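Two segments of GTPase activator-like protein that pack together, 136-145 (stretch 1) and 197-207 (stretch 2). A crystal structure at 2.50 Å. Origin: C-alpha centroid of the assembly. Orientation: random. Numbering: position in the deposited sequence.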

# COMPACT_ATOMS: atom_id res chain seq x y z
N TYR A 136 -0.55 -8.39 -23.44
CA TYR A 136 -0.93 -7.03 -23.06
C TYR A 136 -2.18 -6.97 -22.18
O TYR A 136 -2.16 -6.42 -21.08
N TYR A 137 -3.24 -7.58 -22.67
CA TYR A 137 -4.54 -7.42 -22.06
C TYR A 137 -4.89 -8.51 -21.08
O TYR A 137 -5.89 -8.39 -20.39
N GLU A 138 -4.04 -9.53 -20.97
CA GLU A 138 -4.26 -10.63 -20.01
C GLU A 138 -3.47 -10.50 -18.71
O GLU A 138 -3.80 -11.14 -17.71
N MET A 139 -2.42 -9.69 -18.74
CA MET A 139 -1.46 -9.61 -17.68
C MET A 139 -2.02 -9.18 -16.34
O MET A 139 -1.77 -9.85 -15.36
N PHE A 140 -2.73 -8.06 -16.30
CA PHE A 140 -3.19 -7.46 -15.02
C PHE A 140 -4.26 -8.27 -14.29
O PHE A 140 -4.20 -8.43 -13.06
N PRO A 141 -5.26 -8.76 -15.03
CA PRO A 141 -6.20 -9.68 -14.43
C PRO A 141 -5.55 -10.93 -13.87
O PRO A 141 -6.03 -11.48 -12.88
N LEU A 142 -4.47 -11.38 -14.52
CA LEU A 142 -3.76 -12.54 -14.04
C LEU A 142 -3.07 -12.22 -12.72
O LEU A 142 -3.17 -13.00 -11.76
N LEU A 143 -2.37 -11.08 -12.67
CA LEU A 143 -1.68 -10.67 -11.43
C LEU A 143 -2.65 -10.56 -10.27
O LEU A 143 -2.37 -11.00 -9.15
N THR A 144 -3.79 -9.96 -10.54
CA THR A 144 -4.80 -9.79 -9.51
C THR A 144 -5.26 -11.14 -9.02
O THR A 144 -5.49 -11.33 -7.83
N LEU A 145 -5.41 -12.08 -9.93
CA LEU A 145 -5.82 -13.42 -9.56
C LEU A 145 -4.77 -14.03 -8.62
O LEU A 145 -5.05 -14.44 -7.50
N PHE A 197 6.17 -0.24 -15.81
CA PHE A 197 6.47 -0.34 -17.24
C PHE A 197 5.28 -0.48 -18.19
O PHE A 197 5.44 -0.26 -19.37
N ASN A 198 4.09 -0.81 -17.70
CA ASN A 198 3.00 -1.21 -18.60
C ASN A 198 1.62 -0.93 -18.06
O ASN A 198 0.68 -1.69 -18.30
N PHE A 199 1.49 0.17 -17.33
CA PHE A 199 0.20 0.57 -16.79
C PHE A 199 -0.83 0.95 -17.86
O PHE A 199 -2.03 0.80 -17.64
N LYS A 200 -0.39 1.44 -19.01
CA LYS A 200 -1.33 1.77 -20.09
C LYS A 200 -2.25 0.62 -20.47
O LYS A 200 -3.39 0.85 -20.86
N PHE A 201 -1.77 -0.62 -20.34
CA PHE A 201 -2.59 -1.81 -20.66
C PHE A 201 -3.47 -2.28 -19.50
O PHE A 201 -4.15 -3.32 -19.59
N ALA A 202 -3.45 -1.50 -18.43
CA ALA A 202 -4.34 -1.72 -17.33
C ALA A 202 -5.59 -0.93 -17.60
O ALA A 202 -5.56 0.30 -17.67
N THR A 203 -6.70 -1.64 -17.73
CA THR A 203 -7.99 -0.99 -17.85
C THR A 203 -8.37 -0.47 -16.47
O THR A 203 -7.88 -0.96 -15.46
N ASP A 204 -9.28 0.49 -16.46
CA ASP A 204 -9.79 1.10 -15.22
C ASP A 204 -10.42 0.09 -14.24
O ASP A 204 -10.28 0.23 -13.02
N ASP A 205 -11.09 -0.92 -14.78
CA ASP A 205 -11.82 -1.87 -13.95
C ASP A 205 -10.92 -2.93 -13.33
O ASP A 205 -11.25 -3.46 -12.27
N VAL A 206 -9.80 -3.26 -13.97
CA VAL A 206 -8.86 -4.21 -13.38
C VAL A 206 -8.10 -3.53 -12.25
O VAL A 206 -7.78 -4.15 -11.23
N ILE A 207 -7.84 -2.24 -12.42
CA ILE A 207 -7.17 -1.46 -11.40
C ILE A 207 -8.05 -1.32 -10.16
O ILE A 207 -7.58 -1.42 -9.01

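The contact is almost wholly apolar, and no hydrogen bond crosses it. Y136 (chi1 m) leaves its backbone sideways. Its CD1 lies 3.2 Å from CZ of F201, over one face of that ring. The two rings meet obliquely, with centroids 4.5 Å apart and planes at 47°. F201 (chi1 m) points toward stretch 1 and also meets Y137. Y137 (m) starts sideways, but its end comes nearer, and OH of Y137 lies at the edge of the F201 ring, 4.3 Å from CD1 of F201. E138 points away. M139 (t) points toward stretch 2 but stops short of contact.

F140 (m) is buried and points in. CB of A202 sits over one face of its ring, 3.8 Å from CE2 of F140, in a CH-pi contact. At the ring edge, CE2 of F140 lies 3.2 Å from the backbone O of N198. Nearer the backbone, CB of F140 is 3.5 Å from CG1 of V206.

V206 (t) points toward stretch 1 and also packs on P141, whose CG is 3.8 Å from CG2 of V206. L142 (t) turns away. T144 (m) points in, with OG1 4.1 Å from CG1 of V206. That hydroxyl is satisfied within its own helix, donating to O of F140 at 3.1 Å.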

# COMPACT_ATOMS: atom_id res chain seq x y z
CB TYR A 136 -1.21 -6.22 -24.32
CG TYR A 136 -0.00 -5.93 -25.17
CD1 TYR A 136 0.95 -5.01 -24.76
CD2 TYR A 136 0.19 -6.55 -26.40
CE1 TYR A 136 2.06 -4.73 -25.53
CE2 TYR A 136 1.29 -6.27 -27.17
CZ TYR A 136 2.22 -5.35 -26.73
OH TYR A 136 3.32 -5.07 -27.48
CB TYR A 137 -5.60 -7.27 -23.16
CG TYR A 137 -5.54 -5.86 -23.69
CD1 TYR A 137 -5.99 -4.81 -22.91
CD2 TYR A 137 -4.96 -5.57 -24.93
CE1 TYR A 137 -5.90 -3.50 -23.33
CE2 TYR A 137 -4.87 -4.26 -25.36
CZ TYR A 137 -5.34 -3.22 -24.56
OH TYR A 137 -5.28 -1.90 -24.94
CB GLU A 138 -3.91 -11.99 -20.66
CG GLU A 138 -4.81 -12.41 -21.81
CD GLU A 138 -4.18 -12.21 -23.17
OE1 GLU A 138 -3.83 -11.05 -23.48
OE2 GLU A 138 -4.05 -13.21 -23.94
CB MET A 139 -0.37 -8.62 -18.07
CG MET A 139 0.85 -8.66 -17.16
SD MET A 139 1.59 -10.30 -17.07
CE MET A 139 2.97 -9.91 -16.01
CB PHE A 140 -3.65 -6.01 -15.20
CG PHE A 140 -2.52 -5.03 -15.23
CD1 PHE A 140 -1.96 -4.58 -14.05
CD2 PHE A 140 -1.98 -4.61 -16.42
CE1 PHE A 140 -0.89 -3.69 -14.07
CE2 PHE A 140 -0.91 -3.73 -16.45
CZ PHE A 140 -0.36 -3.27 -15.27
CB PRO A 141 -7.11 -10.06 -15.60
CG PRO A 141 -7.12 -8.83 -16.45
CD PRO A 141 -5.71 -8.31 -16.36
CB LEU A 142 -2.74 -13.02 -15.05
CG LEU A 142 -1.91 -14.16 -14.45
CD1 LEU A 142 -2.66 -15.46 -14.56
CD2 LEU A 142 -0.52 -14.24 -15.08
CB LEU A 143 -0.98 -9.33 -11.58
CG LEU A 143 0.14 -9.28 -12.62
CD1 LEU A 143 0.60 -7.84 -12.78
CD2 LEU A 143 1.31 -10.18 -12.28
CB THR A 144 -5.98 -8.98 -10.05
OG1 THR A 144 -5.51 -7.67 -10.40
CG2 THR A 144 -7.11 -8.90 -9.01
CB LEU A 145 -5.99 -14.25 -10.82
CG LEU A 145 -6.45 -15.70 -10.70
CD1 LEU A 145 -7.48 -15.88 -9.59
CD2 LEU A 145 -6.99 -16.14 -12.06
CB PHE A 197 7.42 -1.50 -17.50
CG PHE A 197 8.77 -1.31 -16.88
CD1 PHE A 197 9.63 -0.34 -17.35
CD2 PHE A 197 9.17 -2.09 -15.79
CE1 PHE A 197 10.87 -0.15 -16.77
CE2 PHE A 197 10.42 -1.91 -15.20
CZ PHE A 197 11.27 -0.93 -15.70
CB ASN A 198 3.10 -2.73 -18.88
CG ASN A 198 4.18 -3.07 -19.86
OD1 ASN A 198 4.18 -2.56 -20.96
ND2 ASN A 198 5.09 -3.93 -19.49
CB PHE A 199 0.32 1.73 -15.79
CG PHE A 199 -0.99 2.13 -15.23
CD1 PHE A 199 -1.57 1.38 -14.20
CD2 PHE A 199 -1.70 3.16 -15.77
CE1 PHE A 199 -2.81 1.71 -13.71
CE2 PHE A 199 -2.94 3.50 -15.28
CZ PHE A 199 -3.50 2.77 -14.24
CB LYS A 200 -0.60 2.26 -21.33
CG LYS A 200 0.21 1.20 -22.04
CD LYS A 200 1.00 1.79 -23.19
CE LYS A 200 0.11 2.07 -24.39
NZ LYS A 200 0.92 2.71 -25.45
CB PHE A 201 -1.70 -2.95 -21.10
CG PHE A 201 -0.76 -2.56 -22.19
CD1 PHE A 201 -1.24 -2.34 -23.47
CD2 PHE A 201 0.59 -2.39 -21.94
CE1 PHE A 201 -0.39 -1.98 -24.47
CE2 PHE A 201 1.46 -2.03 -22.96
CZ PHE A 201 0.96 -1.82 -24.23
CB ALA A 202 -3.71 -1.26 -16.03
CB THR A 203 -9.09 -1.97 -18.30
OG1 THR A 203 -9.38 -2.86 -17.22
CG2 THR A 203 -8.67 -2.78 -19.54
CB ASP A 204 -10.84 2.18 -15.58
CG ASP A 204 -10.25 3.35 -16.34
OD1 ASP A 204 -9.04 3.61 -16.23
OD2 ASP A 204 -11.01 4.02 -17.07
CB ASP A 205 -12.93 -2.53 -14.77
CG ASP A 205 -14.03 -3.13 -13.89
OD1 ASP A 205 -13.73 -3.69 -12.82
OD2 ASP A 205 -15.21 -3.04 -14.27
CB VAL A 206 -7.86 -4.77 -14.42
CG1 VAL A 206 -6.89 -5.76 -13.79
CG2 VAL A 206 -8.62 -5.45 -15.56
CB ILE A 207 -6.74 -0.09 -11.95
CG1 ILE A 207 -5.61 -0.28 -12.97
CG2 ILE A 207 -6.29 0.84 -10.83
CD1 ILE A 207 -4.37 -0.97 -12.42